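Local atomic coordinates of Pbp related beta-lactamase (Pyrococcus abyssi, PDB entry 2QMI), a protein that probably acts as a serine peptidase of the penicillin-binding-protein and beta-lactamase family, working as a self-compartmentalizing octamer. Residues V88-T100 and A143-G155. Residues are numbered along the deposited sequence; the frame is centred on the assembly and turned at random.
Sequences VNIKLRPFGEPVT and ARDMEKWAVAKPG
E147 reaches across to R93, joining two loops of the helical part of a beta-lactamase-type fold: 88-100, which leads into helix 101-105, and 143-155, between helices 136-142 and 162-176. The backbone N of R93 donates to E147 OE1 over 2.8 Å at 160°, meeting the carboxylate on its anti side, 33° out of the plane. A glutamate suits this place because, with CG anti to the backbone N (chi1 174°) and the chain extended beyond, it spans the gap, while its methylene CG packs beside P94 N. The side chain of K91 slants across that of E147, with K91 CG 3.2 Å from E147 OE1. Two waters bridge the segments: one accepts from E147 N and donates to K91 O and R144 O, while the other accepts from K91 N at 2.9 Å and donates to R144 O.

On one flank, M146 lays its thioether against two branched side chains: L92 CD2 approaches M146 CG to 3.7 Å, and the I90 side chain crosses M146 at about a right angle, with I90 CD1 4.0 Å from M146 SD. On the other flank, the small methyl of A150 lets the P94 ring come near, P94 CB meeting A150 CB at 3.6 Å. The rigid ring of P154 turns CG toward V99 CG2 and the carbonyl oxygens of E97 and P98, and sets CD against E97 CB. The F95 ring reaches to the backbone of 150-153, with A152 O at its edge, near the ring plane.

Farther out, helix 162-176 backs L92 and M146, E85 pairs with the guanidinium of R93, and D145 OD2 forms a salt bridge with NZ of K374 of a second subunit.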
loop_
_atom_site.group_PDB
_atom_site.type_symbol
_atom_site.label_atom_id
_atom_site.label_comp_id
_atom_site.label_asym_id
_atom_site.label_seq_id
_atom_site.Cartn_x
_atom_site.Cartn_y
_atom_site.Cartn_z
ATOM N N VAL A 88 35.346 36.087 26.375
ATOM C CA VAL A 88 33.957 35.819 26.031
ATOM C C VAL A 88 33.045 35.916 27.238
ATOM O O VAL A 88 33.348 35.378 28.303
ATOM C CB VAL A 88 33.808 34.410 25.392
ATOM C CG1 VAL A 88 32.377 34.194 24.910
ATOM C CG2 VAL A 88 34.799 34.255 24.236
ATOM N N ASN A 89 31.927 36.614 27.067
ATOM C CA ASN A 89 30.961 36.766 28.148
ATOM C C ASN A 89 30.086 35.524 28.212
ATOM O O ASN A 89 28.942 35.523 27.759
ATOM C CB ASN A 89 30.094 38.015 27.938
ATOM C CG ASN A 89 29.009 38.153 28.995
ATOM O OD1 ASN A 89 29.170 37.700 30.132
ATOM N ND2 ASN A 89 27.901 38.785 28.627
ATOM N N ILE A 90 30.652 34.458 28.756
ATOM C CA ILE A 90 29.949 33.196 28.913
ATOM C C ILE A 90 30.549 32.561 30.155
ATOM O O ILE A 90 31.673 32.885 30.536
ATOM C CB ILE A 90 30.156 32.267 27.698
ATOM C CG1 ILE A 90 29.263 31.027 27.835
ATOM C CG2 ILE A 90 31.611 31.875 27.573
ATOM C CD1 ILE A 90 29.335 30.083 26.662
ATOM N N LYS A 91 29.792 31.680 30.795
ATOM C CA LYS A 91 30.264 31.018 31.996
ATOM C C LYS A 91 30.934 29.685 31.629
ATOM O O LYS A 91 30.285 28.785 31.087
ATOM C CB LYS A 91 29.082 30.796 32.947
ATOM C CG LYS A 91 29.471 30.734 34.412
ATOM C CD LYS A 91 28.251 30.530 35.316
ATOM C CE LYS A 91 27.264 31.691 35.214
ATOM N NZ LYS A 91 26.137 31.530 36.189
ATOM N N LEU A 92 32.236 29.584 31.905
ATOM C CA LEU A 92 33.025 28.377 31.626
ATOM C C LEU A 92 34.033 28.100 32.747
ATOM O O LEU A 92 35.241 28.263 32.566
ATOM C CB LEU A 92 33.786 28.521 30.306
ATOM C CG LEU A 92 33.031 28.445 28.974
ATOM C CD1 LEU A 92 34.010 28.637 27.834
ATOM C CD2 LEU A 92 32.342 27.097 28.832
ATOM N N ARG A 93 33.530 27.685 33.903
ATOM C CA ARG A 93 34.371 27.391 35.058
ATOM C C ARG A 93 33.728 26.209 35.777
ATOM O O ARG A 93 33.438 26.274 36.971
ATOM C CB ARG A 93 34.430 28.617 35.986
ATOM C CG ARG A 93 35.534 28.573 37.048
ATOM C CD ARG A 93 35.442 29.739 38.045
ATOM N NE ARG A 93 35.636 31.051 37.427
ATOM C CZ ARG A 93 36.806 31.520 37.002
ATOM N NH1 ARG A 93 37.907 30.794 37.127
ATOM N NH2 ARG A 93 36.876 32.716 36.440
ATOM N N PRO A 94 33.503 25.100 35.055
ATOM C CA PRO A 94 32.880 23.919 35.662
ATOM C C PRO A 94 33.667 23.359 36.845
ATOM O O PRO A 94 34.892 23.298 36.811
ATOM C CB PRO A 94 32.805 22.941 34.495
ATOM C CG PRO A 94 34.056 23.274 33.725
ATOM C CD PRO A 94 34.006 24.789 33.706
ATOM N N PHE A 95 32.956 22.950 37.888
ATOM C CA PHE A 95 33.604 22.397 39.073
ATOM C C PHE A 95 34.636 23.371 39.634
ATOM O O PHE A 95 35.680 22.963 40.142
ATOM C CB PHE A 95 34.270 21.058 38.730
ATOM C CG PHE A 95 33.321 20.046 38.153
ATOM C CD1 PHE A 95 32.278 19.531 38.926
ATOM C CD2 PHE A 95 33.442 19.637 36.826
ATOM C CE1 PHE A 95 31.361 18.623 38.383
ATOM C CE2 PHE A 95 32.532 18.726 36.267
ATOM C CZ PHE A 95 31.487 18.218 37.048
ATOM N N GLY A 96 34.341 24.662 39.518
ATOM C CA GLY A 96 35.233 25.682 40.033
ATOM C C GLY A 96 36.555 25.921 39.320
ATOM O O GLY A 96 37.281 26.842 39.690
ATOM N N GLU A 97 36.879 25.110 38.318
ATOM C CA GLU A 97 38.131 25.270 37.576
ATOM C C GLU A 97 37.890 25.877 36.188
ATOM O O GLU A 97 37.025 25.425 35.440
ATOM C CB GLU A 97 38.835 23.914 37.425
ATOM C CG GLU A 97 39.473 23.364 38.701
ATOM C CD GLU A 97 40.542 24.296 39.262
ATOM O OE1 GLU A 97 41.261 24.921 38.450
ATOM O OE2 GLU A 97 40.667 24.396 40.508
ATOM N N PRO A 98 38.670 26.911 35.825
ATOM C CA PRO A 98 38.568 27.607 34.536
ATOM C C PRO A 98 38.986 26.855 33.266
ATOM O O PRO A 98 39.969 26.114 33.253
ATOM C CB PRO A 98 39.424 28.851 34.754
ATOM C CG PRO A 98 40.483 28.353 35.702
ATOM C CD PRO A 98 39.653 27.579 36.695
ATOM N N VAL A 99 38.224 27.067 32.194
ATOM C CA VAL A 99 38.524 26.469 30.898
ATOM C C VAL A 99 39.457 27.463 30.205
ATOM O O VAL A 99 39.148 28.655 30.125
ATOM C CB VAL A 99 37.246 26.291 30.036
ATOM C CG1 VAL A 99 37.627 25.917 28.615
ATOM C CG2 VAL A 99 36.345 25.223 30.641
ATOM N N THR A 100 40.596 26.982 29.711
ATOM C CA THR A 100 41.572 27.856 29.056
ATOM C C THR A 100 41.596 27.705 27.539
ATOM O O THR A 100 41.011 26.767 26.991
ATOM C CB THR A 100 42.990 27.571 29.557
ATOM O OG1 THR A 100 43.384 26.266 29.123
ATOM C CG2 THR A 100 43.048 27.642 31.080
ATOM N N ALA A 143 24.623 28.086 23.189
ATOM C CA ALA A 143 25.475 27.362 24.136
ATOM C C ALA A 143 25.667 28.045 25.495
ATOM O O ALA A 143 26.561 27.678 26.256
ATOM C CB ALA A 143 26.847 27.098 23.492
ATOM N N ARG A 144 24.814 29.012 25.814
ATOM C CA ARG A 144 24.927 29.742 27.070
ATOM C C ARG A 144 25.088 28.903 28.343
ATOM O O ARG A 144 25.777 29.321 29.275
ATOM C CB ARG A 144 23.729 30.688 27.244
ATOM C CG ARG A 144 23.888 31.603 28.453
ATOM C CD ARG A 144 22.940 32.791 28.457
ATOM N NE ARG A 144 21.598 32.468 28.944
ATOM C CZ ARG A 144 20.939 33.216 29.829
ATOM N NH1 ARG A 144 21.505 34.313 30.321
ATOM N NH2 ARG A 144 19.715 32.879 30.219
ATOM N N ASP A 145 24.465 27.728 28.391
ATOM C CA ASP A 145 24.543 26.884 29.580
ATOM C C ASP A 145 25.478 25.684 29.433
ATOM O O ASP A 145 25.363 24.721 30.198
ATOM C CB ASP A 145 23.147 26.361 29.948
ATOM C CG ASP A 145 22.103 27.458 30.009
ATOM O OD1 ASP A 145 22.310 28.427 30.760
ATOM O OD2 ASP A 145 21.070 27.345 29.304
ATOM N N MET A 146 26.403 25.731 28.475
ATOM C CA MET A 146 27.302 24.595 28.257
ATOM C C MET A 146 28.125 24.204 29.485
ATOM O O MET A 146 28.585 23.065 29.599
ATOM C CB MET A 146 28.230 24.856 27.056
ATOM C CG MET A 146 29.235 25.970 27.237
ATOM S SD MET A 146 30.114 26.308 25.678
ATOM C CE MET A 146 31.176 24.851 25.564
ATOM N N GLU A 147 28.312 25.133 30.411
ATOM C CA GLU A 147 29.078 24.808 31.606
ATOM C C GLU A 147 28.364 23.711 32.404
ATOM O O GLU A 147 29.008 22.821 32.951
ATOM C CB GLU A 147 29.273 26.048 32.481
ATOM C CG GLU A 147 29.942 25.738 33.803
ATOM C CD GLU A 147 29.976 26.926 34.745
ATOM O OE1 GLU A 147 30.807 27.845 34.534
ATOM O OE2 GLU A 147 29.161 26.936 35.693
ATOM N N LYS A 148 27.035 23.779 32.459
ATOM C CA LYS A 148 26.234 22.795 33.189
ATOM C C LYS A 148 26.272 21.418 32.534
ATOM O O LYS A 148 25.779 20.435 33.095
ATOM C CB LYS A 148 24.766 23.230 33.263
ATOM C CG LYS A 148 24.497 24.542 33.954
ATOM C CD LYS A 148 22.993 24.706 34.180
ATOM C CE LYS A 148 22.646 26.058 34.776
ATOM N NZ LYS A 148 22.773 27.155 33.773
ATOM N N TRP A 149 26.849 21.357 31.341
ATOM C CA TRP A 149 26.933 20.122 30.576
ATOM C C TRP A 149 28.201 19.316 30.890
ATOM O O TRP A 149 28.244 18.105 30.666
ATOM C CB TRP A 149 26.882 20.473 29.089
ATOM C CG TRP A 149 26.590 19.333 28.168
ATOM C CD1 TRP A 149 27.388 18.875 27.162
ATOM C CD2 TRP A 149 25.380 18.564 28.103
ATOM N NE1 TRP A 149 26.750 17.878 26.467
ATOM C CE2 TRP A 149 25.516 17.666 27.025
ATOM C CE3 TRP A 149 24.192 18.553 28.849
ATOM C CZ2 TRP A 149 24.508 16.758 26.673
ATOM C CZ3 TRP A 149 23.190 17.651 28.498
ATOM C CH2 TRP A 149 23.356 16.767 27.419
ATOM N N ALA A 150 29.221 19.997 31.415
ATOM C CA ALA A 150 30.502 19.376 31.752
ATOM C C ALA A 150 30.349 18.097 32.578
ATOM O O ALA A 150 29.403 17.957 33.354
ATOM C CB ALA A 150 31.375 20.372 32.498
ATOM N N VAL A 151 31.287 17.170 32.403
ATOM C CA VAL A 151 31.266 15.903 33.125
ATOM C C VAL A 151 32.599 15.639 33.824
ATOM O O VAL A 151 32.675 14.816 34.733
ATOM C CB VAL A 151 30.958 14.737 32.180
ATOM C CG1 VAL A 151 29.576 14.917 31.583
ATOM C CG2 VAL A 151 32.012 14.668 31.078
ATOM N N ALA A 152 33.646 16.343 33.398
ATOM C CA ALA A 152 34.965 16.194 34.012
ATOM C C ALA A 152 35.615 17.574 34.127
ATOM O O ALA A 152 35.148 18.535 33.515
ATOM C CB ALA A 152 35.844 15.262 33.165
ATOM N N LYS A 153 36.685 17.671 34.916
ATOM C CA LYS A 153 37.399 18.936 35.080
ATOM C C LYS A 153 38.188 19.213 33.813
ATOM O O LYS A 153 38.572 18.290 33.104
ATOM C CB LYS A 153 38.381 18.873 36.257
ATOM C CG LYS A 153 37.730 18.823 37.626
ATOM C CD LYS A 153 38.763 18.695 38.735
ATOM C CE LYS A 153 38.083 18.475 40.083
ATOM N NZ LYS A 153 39.065 18.176 41.177
ATOM N N PRO A 154 38.438 20.495 33.512
ATOM C CA PRO A 154 39.195 20.871 32.318
ATOM C C PRO A 154 40.533 20.130 32.228
ATOM O O PRO A 154 41.282 20.060 33.206
ATOM C CB PRO A 154 39.393 22.372 32.505
ATOM C CG PRO A 154 38.125 22.783 33.184
ATOM C CD PRO A 154 37.946 21.693 34.218
ATOM N N GLY A 155 40.821 19.571 31.058
ATOM C CA GLY A 155 42.076 18.875 30.863
ATOM C C GLY A 155 42.151 17.415 31.257
ATOM O O GLY A 155 43.186 16.787 31.058
HETATM O O HOH W 1 27.786 27.984 30.616
HETATM O O HOH W 2 26.958 31.871 30.129
#